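LAIR1 ectodomain from antibody MGD21 (Homo sapiens, PDB 7JZI) binds a Rifin protein through its single immunoglobulin domain, and so probably gives antibody MGD21 its recognition of these malaria-parasite surface antigens. Local coordinates at residues A[12-17]-A[91-96]; A[21-26]-A[60-65]; A[35-40]-A[76-81]. All coordinates share one frame; numbering follows the deposited sequence.

The three contacts sample both sheets of one immunoglobulin sandwich. Interaction 3 is the most buried of the three, an antiparallel pairing of segments 35-40 and 76-81 inside the five-stranded sheet. Interaction 2 pairs 22-26 with 60-65 in the opposing three-stranded sheet, with an apolar inner side and a charged outer one. Interaction 1 is a smaller, more exposed contact: two backbone bonds join 12-17 to 91-96, with small apolar contacts of V15, I16, L95 and V96. The disulfide C26-C78 ties interactions 2 and 3 across the core, where F24 also meets F76. V22 packs on I16 and L95, joining interaction 2 to interaction 1, while L93 and F76 link interactions 1 and 3 within one sheet.

Interaction 1 of 3, residues A[12-17]-A[91-96]; sequences PGTVIP and DYLELV
The first torsion of T14 (chi1 -81°) sends its two branches to different residues of 91-96: CG2, anti to the backbone N, turns to the main chain of E94, while OG1, anti to the carbonyl carbon, turns to L93. The methyl CG2 of T14 lies 3.2 Å from E94 O, and OG1 of T14 rests 3.5 Å from the CD1 methyl of L93. L95 also has its CG trans to its own N (chi1 171°), which brings CG of L95 up to T14 O and leaves CD1 beside CG1 of I16, 3.8 Å away.

The backbones meet as parallel strands, bridged at V15 and V96. T14 O accepts a long bond from V96 N (3.3 Å), and V96 O receives the amide of I16, N to O 3.1 Å in a straight bond of 169°. The carbonyls of T14 and V96 also face the CA hydrogens of L95 and V15, respectively, as weak CA-H...O contacts. On the outer side of the sheet, the CG2 methyls of V15 and V96 meet at 3.7 Å; I16 and L95 point to the other side, into the sandwich.

This parallel pairing is that of strand A' with strand G in an immunoglobulin domain, and a further backbone bond of I16 goes to K98. Strand 7-11 belongs to the opposite sheet, and the chain passes through a cis peptide bond before P12 as it changes over to 15-16. There I16 and L95 pack on V22 of strand 22-28, with L95 reaching F24 as well. L93 touches I8 and A10 of strand 7-11, and on the far side of 91-96 the backbones of L93 and L95 bond to F76 and G74, so that 15-16 forms one border of the larger sheet.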
loop_
_atom_site.group_PDB
_atom_site.type_symbol
_atom_site.label_atom_id
_atom_site.label_comp_id
_atom_site.label_asym_id
_atom_site.label_seq_id
_atom_site.Cartn_x
_atom_site.Cartn_y
_atom_site.Cartn_z
ATOM N N PRO A 12 19.701 -18.195 7.913
ATOM C CA PRO A 12 20.045 -19.504 8.472
ATOM C C PRO A 12 19.335 -19.854 9.770
ATOM O O PRO A 12 19.401 -21.010 10.179
ATOM C CB PRO A 12 21.549 -19.374 8.723
ATOM C CG PRO A 12 21.715 -17.943 9.076
ATOM C CD PRO A 12 20.773 -17.213 8.155
ATOM N N GLY A 13 18.661 -18.900 10.406
ATOM C CA GLY A 13 18.087 -19.240 11.695
ATOM C C GLY A 13 17.025 -18.280 12.178
ATOM O O GLY A 13 16.776 -17.225 11.589
ATOM N N THR A 14 16.368 -18.710 13.262
ATOM C CA THR A 14 15.379 -17.900 13.964
ATOM C C THR A 14 16.026 -16.732 14.702
ATOM O O THR A 14 15.391 -15.683 14.876
ATOM C CB THR A 14 14.585 -18.809 14.927
ATOM O OG1 THR A 14 13.565 -19.505 14.193
ATOM C CG2 THR A 14 13.946 -18.031 16.078
ATOM N N VAL A 15 17.275 -16.886 15.137
ATOM C CA VAL A 15 17.969 -15.881 15.939
ATOM C C VAL A 15 19.170 -15.366 15.156
ATOM O O VAL A 15 20.030 -16.152 14.739
ATOM C CB VAL A 15 18.387 -16.430 17.313
ATOM C CG1 VAL A 15 19.151 -17.742 17.167
ATOM C CG2 VAL A 15 19.211 -15.398 18.060
ATOM N N ILE A 16 19.219 -14.057 14.937
ATOM C CA ILE A 16 20.254 -13.451 14.101
ATOM C C ILE A 16 20.963 -12.375 14.915
ATOM O O ILE A 16 20.302 -11.617 15.638
ATOM C CB ILE A 16 19.652 -12.863 12.814
ATOM C CG1 ILE A 16 19.057 -13.973 11.954
ATOM C CG2 ILE A 16 20.712 -12.121 12.012
ATOM C CD1 ILE A 16 20.005 -15.118 11.695
ATOM N N PRO A 17 22.289 -12.267 14.843
ATOM C CA PRO A 17 22.960 -11.126 15.474
ATOM C C PRO A 17 22.706 -9.853 14.684
ATOM O O PRO A 17 22.527 -9.884 13.464
ATOM C CB PRO A 17 24.445 -11.514 15.430
ATOM C CG PRO A 17 24.468 -12.986 15.147
ATOM C CD PRO A 17 23.251 -13.254 14.324
ATOM N N ASP A 91 1.551 -20.320 9.932
ATOM C CA ASP A 91 1.823 -20.104 11.341
ATOM C C ASP A 91 2.863 -19.002 11.501
ATOM O O ASP A 91 3.664 -18.737 10.600
ATOM C CB ASP A 91 2.322 -21.387 11.994
ATOM C CG ASP A 91 1.216 -22.376 12.226
ATOM O OD1 ASP A 91 1.480 -23.594 12.138
ATOM O OD2 ASP A 91 0.075 -21.936 12.481
ATOM N N TYR A 92 2.838 -18.339 12.653
ATOM C CA TYR A 92 3.814 -17.284 12.877
ATOM C C TYR A 92 5.193 -17.849 13.190
ATOM O O TYR A 92 5.339 -18.919 13.783
ATOM C CB TYR A 92 3.390 -16.345 14.020
ATOM C CG TYR A 92 2.492 -15.210 13.582
ATOM C CD1 TYR A 92 1.178 -15.108 14.026
ATOM C CD2 TYR A 92 2.973 -14.225 12.734
ATOM C CE1 TYR A 92 0.365 -14.062 13.614
ATOM C CE2 TYR A 92 2.175 -13.186 12.316
ATOM C CZ TYR A 92 0.870 -13.103 12.757
ATOM O OH TYR A 92 0.091 -12.045 12.318
ATOM N N LEU A 93 6.204 -17.088 12.800
ATOM C CA LEU A 93 7.596 -17.319 13.136
ATOM C C LEU A 93 8.086 -16.059 13.833
ATOM O O LEU A 93 7.782 -14.954 13.389
ATOM C CB LEU A 93 8.411 -17.598 11.864
ATOM C CG LEU A 93 9.938 -17.650 11.871
ATOM C CD1 LEU A 93 10.471 -18.696 12.831
ATOM C CD2 LEU A 93 10.459 -17.897 10.464
ATOM N N GLU A 94 8.830 -16.200 14.923
ATOM C CA GLU A 94 9.384 -15.043 15.618
ATOM C C GLU A 94 10.874 -14.956 15.336
ATOM O O GLU A 94 11.622 -15.856 15.726
ATOM C CB GLU A 94 9.171 -15.164 17.123
ATOM C CG GLU A 94 9.930 -14.142 17.933
ATOM C CD GLU A 94 9.572 -14.200 19.394
ATOM O OE1 GLU A 94 8.802 -13.338 19.862
ATOM O OE2 GLU A 94 10.044 -15.137 20.069
ATOM N N LEU A 95 11.331 -13.893 14.680
ATOM C CA LEU A 95 12.778 -13.743 14.585
ATOM C C LEU A 95 13.219 -12.661 15.559
ATOM O O LEU A 95 12.640 -11.567 15.599
ATOM C CB LEU A 95 13.334 -13.482 13.182
ATOM C CG LEU A 95 14.812 -13.116 13.038
ATOM C CD1 LEU A 95 15.219 -13.837 11.724
ATOM C CD2 LEU A 95 15.134 -11.627 13.013
ATOM N N VAL A 96 14.259 -12.985 16.319
ATOM C CA VAL A 96 14.810 -12.166 17.385
ATOM C C VAL A 96 16.232 -11.788 17.005
ATOM O O VAL A 96 16.945 -12.575 16.371
ATOM C CB VAL A 96 14.775 -12.920 18.732
ATOM C CG1 VAL A 96 13.439 -13.629 18.904
ATOM C CG2 VAL A 96 15.905 -13.925 18.830
#

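Interaction 2 of 3, residues A[21-26]-A[60-65]; sequences HVTFVC and EARFRI
The guanidinium of R64 lies flat on the imidazole of H21, planes at 6° and centres 4.3 Å apart. NH2 of R64 stands over the ring face, 3.5 Å from CG of H21. A first torsion of 67° sets CG of H21 between its backbone N and carbonyl carbon, where the extended chain of R64 brings its guanidinium over the ring. With an alanine in place of H21, the R64 guanidinium would lose the ring it lies on and would probably turn more freely about its salt bridge to D66.

H21 directly precedes strand B (22-28) and R64 lies on strand E (59-65), antiparallel neighbours in the three-stranded sheet of the immunoglobulin fold. On their outer side the R62 guanidinium has the methyl CG2 of V25 over one face and OE2 of E60 in its plane, 3.1 Å from NE of R62, which approaches from above the carboxylate plane. Both charges have further partners: R62 bridges to E11 and E60 to R27. T23 brings CG2 against CB of R64, while its hydroxyl bonds to the backbone of E11.

The inner side is apolar. V22 and I65 run alongside each other, and F24 enters the core against F76 and L37. I65, partly exposed, also packs on T74 of the Rifin chain. Six backbone hydrogen bonds join the pairs V22-I65, F24-F63 and C26-A61; that from F24 N to F63 O is 2.8 Å long. The sulfur of C26, disulfide-bonded to C78, meets the F63 ring at its edge near the plane, SG 3.6 Å from CE1.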
loop_
_atom_site.group_PDB
_atom_site.type_symbol
_atom_site.label_atom_id
_atom_site.label_comp_id
_atom_site.label_asym_id
_atom_site.label_seq_id
_atom_site.Cartn_x
_atom_site.Cartn_y
_atom_site.Cartn_z
ATOM N N HIS A 21 22.655 -10.827 7.919
ATOM C CA HIS A 21 21.553 -11.054 6.995
ATOM C C HIS A 21 20.657 -12.198 7.466
ATOM O O HIS A 21 21.085 -13.090 8.208
ATOM C CB HIS A 21 22.102 -11.359 5.605
ATOM C CG HIS A 21 22.830 -12.667 5.515
ATOM N ND1 HIS A 21 22.239 -13.815 5.033
ATOM C CD2 HIS A 21 24.099 -13.007 5.844
ATOM C CE1 HIS A 21 23.113 -14.805 5.065
ATOM N NE2 HIS A 21 24.249 -14.342 5.554
ATOM N N VAL A 22 19.396 -12.171 7.020
ATOM C CA VAL A 22 18.543 -13.350 7.165
ATOM C C VAL A 22 17.502 -13.342 6.060
ATOM O O VAL A 22 17.130 -12.287 5.526
ATOM C CB VAL A 22 17.865 -13.466 8.554
ATOM C CG1 VAL A 22 16.650 -12.578 8.657
ATOM C CG2 VAL A 22 17.521 -14.909 8.887
ATOM N N THR A 23 16.989 -14.535 5.762
ATOM C CA THR A 23 16.127 -14.738 4.612
ATOM C C THR A 23 14.876 -15.469 5.077
ATOM O O THR A 23 14.983 -16.521 5.710
ATOM C CB THR A 23 16.838 -15.649 3.623
ATOM O OG1 THR A 23 17.997 -16.164 4.272
ATOM C CG2 THR A 23 17.384 -14.844 2.474
ATOM N N PHE A 24 13.699 -14.946 4.756
ATOM C CA PHE A 24 12.445 -15.628 5.040
ATOM C C PHE A 24 12.010 -16.390 3.802
ATOM O O PHE A 24 11.990 -15.836 2.698
ATOM C CB PHE A 24 11.364 -14.641 5.474
ATOM C CG PHE A 24 11.652 -13.979 6.781
ATOM C CD1 PHE A 24 12.041 -12.649 6.832
ATOM C CD2 PHE A 24 11.545 -14.689 7.964
ATOM C CE1 PHE A 24 12.309 -12.031 8.045
ATOM C CE2 PHE A 24 11.804 -14.080 9.185
ATOM C CZ PHE A 24 12.191 -12.748 9.225
ATOM N N VAL A 25 11.694 -17.668 3.985
ATOM C CA VAL A 25 11.312 -18.574 2.904
ATOM C C VAL A 25 9.848 -18.940 3.078
ATOM O O VAL A 25 9.436 -19.482 4.118
ATOM C CB VAL A 25 12.217 -19.822 2.794
ATOM C CG1 VAL A 25 12.060 -20.808 3.961
ATOM C CG2 VAL A 25 11.930 -20.507 1.498
ATOM N N CYS A 26 9.046 -18.581 2.100
ATOM C CA CYS A 26 7.629 -18.927 2.051
ATOM C C CYS A 26 7.463 -20.082 1.069
ATOM O O CYS A 26 7.847 -19.959 -0.103
ATOM C CB CYS A 26 6.755 -17.753 1.592
ATOM S SG CYS A 26 6.804 -16.269 2.662
ATOM N N GLU A 60 8.288 -21.838 -3.912
ATOM C CA GLU A 60 8.777 -21.031 -2.801
ATOM C C GLU A 60 9.195 -19.645 -3.271
ATOM O O GLU A 60 9.450 -19.410 -4.455
ATOM C CB GLU A 60 9.956 -21.704 -2.079
ATOM C CG GLU A 60 11.336 -21.390 -2.652
ATOM C CD GLU A 60 12.444 -22.183 -1.974
ATOM O OE1 GLU A 60 12.135 -23.157 -1.254
ATOM O OE2 GLU A 60 13.627 -21.812 -2.129
ATOM N N ALA A 61 9.240 -18.722 -2.307
ATOM C CA ALA A 61 9.661 -17.343 -2.516
ATOM C C ALA A 61 10.566 -16.926 -1.365
ATOM O O ALA A 61 10.458 -17.453 -0.252
ATOM C CB ALA A 61 8.468 -16.391 -2.622
ATOM N N ARG A 62 11.459 -15.973 -1.640
ATOM C CA ARG A 62 12.498 -15.585 -0.691
ATOM C C ARG A 62 12.487 -14.077 -0.459
ATOM O O ARG A 62 12.522 -13.294 -1.417
ATOM C CB ARG A 62 13.864 -16.049 -1.208
ATOM C CG ARG A 62 13.908 -17.556 -1.268
ATOM C CD ARG A 62 15.220 -18.179 -1.667
ATOM N NE ARG A 62 15.290 -19.498 -1.038
ATOM C CZ ARG A 62 15.985 -19.778 0.059
ATOM N NH1 ARG A 62 15.957 -21.005 0.567
ATOM N NH2 ARG A 62 16.721 -18.840 0.638
ATOM N N PHE A 63 12.448 -13.674 0.811
ATOM C CA PHE A 63 12.553 -12.270 1.209
ATOM C C PHE A 63 13.778 -12.118 2.096
ATOM O O PHE A 63 13.775 -12.582 3.240
ATOM C CB PHE A 63 11.308 -11.799 1.957
ATOM C CG PHE A 63 10.021 -12.069 1.242
ATOM C CD1 PHE A 63 9.312 -13.238 1.476
ATOM C CD2 PHE A 63 9.501 -11.137 0.356
ATOM C CE1 PHE A 63 8.117 -13.479 0.827
ATOM C CE2 PHE A 63 8.306 -11.378 -0.306
ATOM C CZ PHE A 63 7.613 -12.551 -0.070
ATOM N N ARG A 64 14.802 -11.431 1.611
ATOM C CA ARG A 64 16.026 -11.297 2.386
ATOM C C ARG A 64 16.171 -9.876 2.901
ATOM O O ARG A 64 15.833 -8.923 2.196
ATOM C CB ARG A 64 17.245 -11.652 1.531
ATOM C CG ARG A 64 18.531 -10.900 1.860
ATOM C CD ARG A 64 19.705 -11.406 1.017
ATOM N NE ARG A 64 20.995 -11.064 1.615
ATOM C CZ ARG A 64 22.039 -11.887 1.677
ATOM N NH1 ARG A 64 21.948 -13.117 1.191
ATOM N NH2 ARG A 64 23.172 -11.483 2.236
ATOM N N ILE A 65 16.678 -9.730 4.126
ATOM C CA ILE A 65 17.225 -8.457 4.581
ATOM C C ILE A 65 18.729 -8.637 4.760
ATOM O O ILE A 65 19.185 -9.605 5.393
ATOM C CB ILE A 65 16.518 -7.915 5.842
ATOM C CG1 ILE A 65 16.141 -8.984 6.872
ATOM C CG2 ILE A 65 15.269 -7.201 5.479
ATOM C CD1 ILE A 65 17.275 -9.515 7.602
#

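Interaction 3 of 3, residues A[35-40]-A[76-81]; sequences FRLERE and FRCIYY
F35 spreads one face of its ring over the CB of Y80, whose methylene sits above the rim in a CH-pi contact, 3.6 Å from CE1 of F35. Further along, the Y80 ring turns an edge toward that same face in an offset edge-to-face pair, planes at 65°; its hydroxyl continues to the backbone of P4.

On the other side of the sheet, E38 and R77 lie side by side as a salt bridge. OE2 of E38 approaches the edge of the R77 guanidinium in its plane, 3.2 Å from NE, with a weaker bond from NH2 of the same group. The extended chain of R77 reaches this buried carboxylate and probably offsets its charge. R36 and I79 also run alongside each other, CD of R36 touching CD1 of I79 at 3.5 Å. A bend at chi3 (-66°) then leads the R36 guanidinium away to D47 and Y45, and to the V90 carbonyl of the Rifin chain, whose P92 packs on R36 and I79; this side thus contributes to the interface.

Backbone bonds pair R36 with I79 and E38 with R77, the amide of E38 standing 2.8 Å from R77 O. R39 lays its CG and NE by the outer carbons of the F76 ring, and its NH2 bonds to the G71 carbonyl.

These are strands C and F of the immunoglobulin fold. Strand 45-48 bonds to the far edge of 35-39 and strand 85-97 to that of 76-81, while F35, L37 and C78 face strands 7-11, 22-28 and 59-65 across the core.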
loop_
_atom_site.group_PDB
_atom_site.type_symbol
_atom_site.label_atom_id
_atom_site.label_comp_id
_atom_site.label_asym_id
_atom_site.label_seq_id
_atom_site.Cartn_x
_atom_site.Cartn_y
_atom_site.Cartn_z
ATOM N N PHE A 35 3.405 -14.186 -3.565
ATOM C CA PHE A 35 3.688 -14.493 -2.171
ATOM C C PHE A 35 3.763 -13.190 -1.385
ATOM O O PHE A 35 4.270 -12.182 -1.888
ATOM C CB PHE A 35 4.996 -15.268 -2.022
ATOM C CG PHE A 35 4.809 -16.729 -1.753
ATOM C CD1 PHE A 35 4.199 -17.159 -0.593
ATOM C CD2 PHE A 35 5.278 -17.677 -2.649
ATOM C CE1 PHE A 35 4.028 -18.507 -0.344
ATOM C CE2 PHE A 35 5.121 -19.020 -2.403
ATOM C CZ PHE A 35 4.493 -19.438 -1.251
ATOM N N ARG A 36 3.287 -13.217 -0.140
ATOM C CA ARG A 36 3.229 -12.033 0.709
ATOM C C ARG A 36 3.749 -12.381 2.093
ATOM O O ARG A 36 3.219 -13.282 2.757
ATOM C CB ARG A 36 1.808 -11.477 0.806
ATOM C CG ARG A 36 1.659 -10.388 1.854
ATOM C CD ARG A 36 0.271 -9.773 1.863
ATOM N NE ARG A 36 -0.053 -9.036 0.645
ATOM C CZ ARG A 36 -1.141 -8.280 0.521
ATOM N NH1 ARG A 36 -1.984 -8.173 1.538
ATOM N NH2 ARG A 36 -1.390 -7.627 -0.606
ATOM N N LEU A 37 4.794 -11.669 2.507
ATOM C CA LEU A 37 5.352 -11.756 3.849
ATOM C C LEU A 37 4.731 -10.675 4.732
ATOM O O LEU A 37 4.700 -9.502 4.352
ATOM C CB LEU A 37 6.872 -11.606 3.795
ATOM C CG LEU A 37 7.612 -11.744 5.122
ATOM C CD1 LEU A 37 7.478 -13.138 5.676
ATOM C CD2 LEU A 37 9.073 -11.354 4.951
ATOM N N GLU A 38 4.248 -11.072 5.905
ATOM C CA GLU A 38 3.462 -10.228 6.790
ATOM C C GLU A 38 4.068 -10.244 8.183
ATOM O O GLU A 38 4.569 -11.277 8.630
ATOM C CB GLU A 38 2.017 -10.739 6.889
ATOM C CG GLU A 38 0.982 -9.984 6.080
ATOM C CD GLU A 38 -0.432 -10.370 6.478
ATOM O OE1 GLU A 38 -1.388 -9.912 5.813
ATOM O OE2 GLU A 38 -0.581 -11.138 7.457
ATOM N N ARG A 39 3.996 -9.108 8.874
ATOM C CA ARG A 39 4.418 -9.012 10.260
ATOM C C ARG A 39 3.191 -9.129 11.159
ATOM O O ARG A 39 2.084 -9.428 10.702
ATOM C CB ARG A 39 5.153 -7.701 10.539
ATOM C CG ARG A 39 6.080 -7.233 9.453
ATOM C CD ARG A 39 6.886 -6.033 9.917
ATOM N NE ARG A 39 7.730 -6.356 11.068
ATOM C CZ ARG A 39 8.687 -5.564 11.547
ATOM N NH1 ARG A 39 8.932 -4.397 10.968
ATOM N NH2 ARG A 39 9.395 -5.936 12.608
ATOM N N GLU A 40 3.383 -8.871 12.458
ATOM C CA GLU A 40 2.271 -8.952 13.401
ATOM C C GLU A 40 1.161 -7.983 13.033
ATOM O O GLU A 40 -0.024 -8.335 13.088
ATOM C CB GLU A 40 2.744 -8.672 14.823
ATOM C CG GLU A 40 1.662 -8.944 15.842
ATOM C CD GLU A 40 2.146 -8.840 17.267
ATOM O OE1 GLU A 40 3.376 -8.911 17.472
ATOM O OE2 GLU A 40 1.295 -8.688 18.176
ATOM N N PHE A 76 6.372 -13.031 11.923
ATOM C CA PHE A 76 6.343 -13.056 10.469
ATOM C C PHE A 76 5.574 -14.286 9.980
ATOM O O PHE A 76 5.678 -15.371 10.563
ATOM C CB PHE A 76 7.774 -13.088 9.927
ATOM C CG PHE A 76 8.505 -11.776 10.027
ATOM C CD1 PHE A 76 9.427 -11.567 11.043
ATOM C CD2 PHE A 76 8.281 -10.761 9.117
ATOM C CE1 PHE A 76 10.125 -10.375 11.144
ATOM C CE2 PHE A 76 8.970 -9.554 9.219
ATOM C CZ PHE A 76 9.892 -9.363 10.233
ATOM N N ARG A 77 4.808 -14.122 8.904
ATOM C CA ARG A 77 4.029 -15.230 8.356
ATOM C C ARG A 77 3.686 -14.943 6.898
ATOM O O ARG A 77 3.713 -13.799 6.453
ATOM C CB ARG A 77 2.759 -15.461 9.173
ATOM C CG ARG A 77 1.675 -14.442 8.873
ATOM C CD ARG A 77 0.406 -14.666 9.685
ATOM N NE ARG A 77 -0.607 -13.658 9.370
ATOM C CZ ARG A 77 -1.803 -13.583 9.951
ATOM N NH1 ARG A 77 -2.142 -14.450 10.893
ATOM N NH2 ARG A 77 -2.662 -12.636 9.589
ATOM N N CYS A 78 3.347 -15.988 6.156
ATOM C CA CYS A 78 3.138 -15.852 4.725
ATOM C C CYS A 78 1.682 -16.077 4.338
ATOM O O CYS A 78 0.902 -16.722 5.045
ATOM C CB CYS A 78 4.034 -16.833 3.960
ATOM S SG CYS A 78 5.832 -16.815 4.366
ATOM N N ILE A 79 1.340 -15.538 3.173
ATOM C CA ILE A 79 0.122 -15.895 2.463
ATOM C C ILE A 79 0.481 -15.897 0.990
ATOM O O ILE A 79 1.440 -15.253 0.564
ATOM C CB ILE A 79 -1.078 -14.947 2.708
ATOM C CG1 ILE A 79 -0.729 -13.501 2.365
ATOM C CG2 ILE A 79 -1.530 -15.008 4.079
ATOM C CD1 ILE A 79 -1.815 -12.517 2.697
ATOM N N TYR A 80 -0.275 -16.652 0.210
ATOM C CA TYR A 80 -0.033 -16.697 -1.214
ATOM C C TYR A 80 -1.355 -16.566 -1.934
ATOM O O TYR A 80 -2.421 -16.900 -1.404
ATOM C CB TYR A 80 0.713 -17.976 -1.633
ATOM C CG TYR A 80 -0.029 -19.274 -1.419
ATOM C CD1 TYR A 80 0.234 -20.060 -0.306
ATOM C CD2 TYR A 80 -0.953 -19.740 -2.351
ATOM C CE1 TYR A 80 -0.422 -21.258 -0.107
ATOM C CE2 TYR A 80 -1.618 -20.941 -2.160
ATOM C CZ TYR A 80 -1.348 -21.694 -1.037
ATOM O OH TYR A 80 -1.999 -22.884 -0.839
ATOM N N TYR A 81 -1.250 -16.080 -3.162
ATOM C CA TYR A 81 -2.379 -15.854 -4.043
ATOM C C TYR A 81 -2.157 -16.756 -5.243
ATOM O O TYR A 81 -1.171 -16.587 -5.976
ATOM C CB TYR A 81 -2.455 -14.409 -4.515
ATOM C CG TYR A 81 -3.700 -14.078 -5.312
ATOM C CD1 TYR A 81 -3.622 -13.806 -6.668
ATOM C CD2 TYR A 81 -4.956 -14.060 -4.711
ATOM C CE1 TYR A 81 -4.752 -13.511 -7.410
ATOM C CE2 TYR A 81 -6.096 -13.747 -5.440
ATOM C CZ TYR A 81 -5.987 -13.480 -6.791
ATOM O OH TYR A 81 -7.112 -13.180 -7.520
#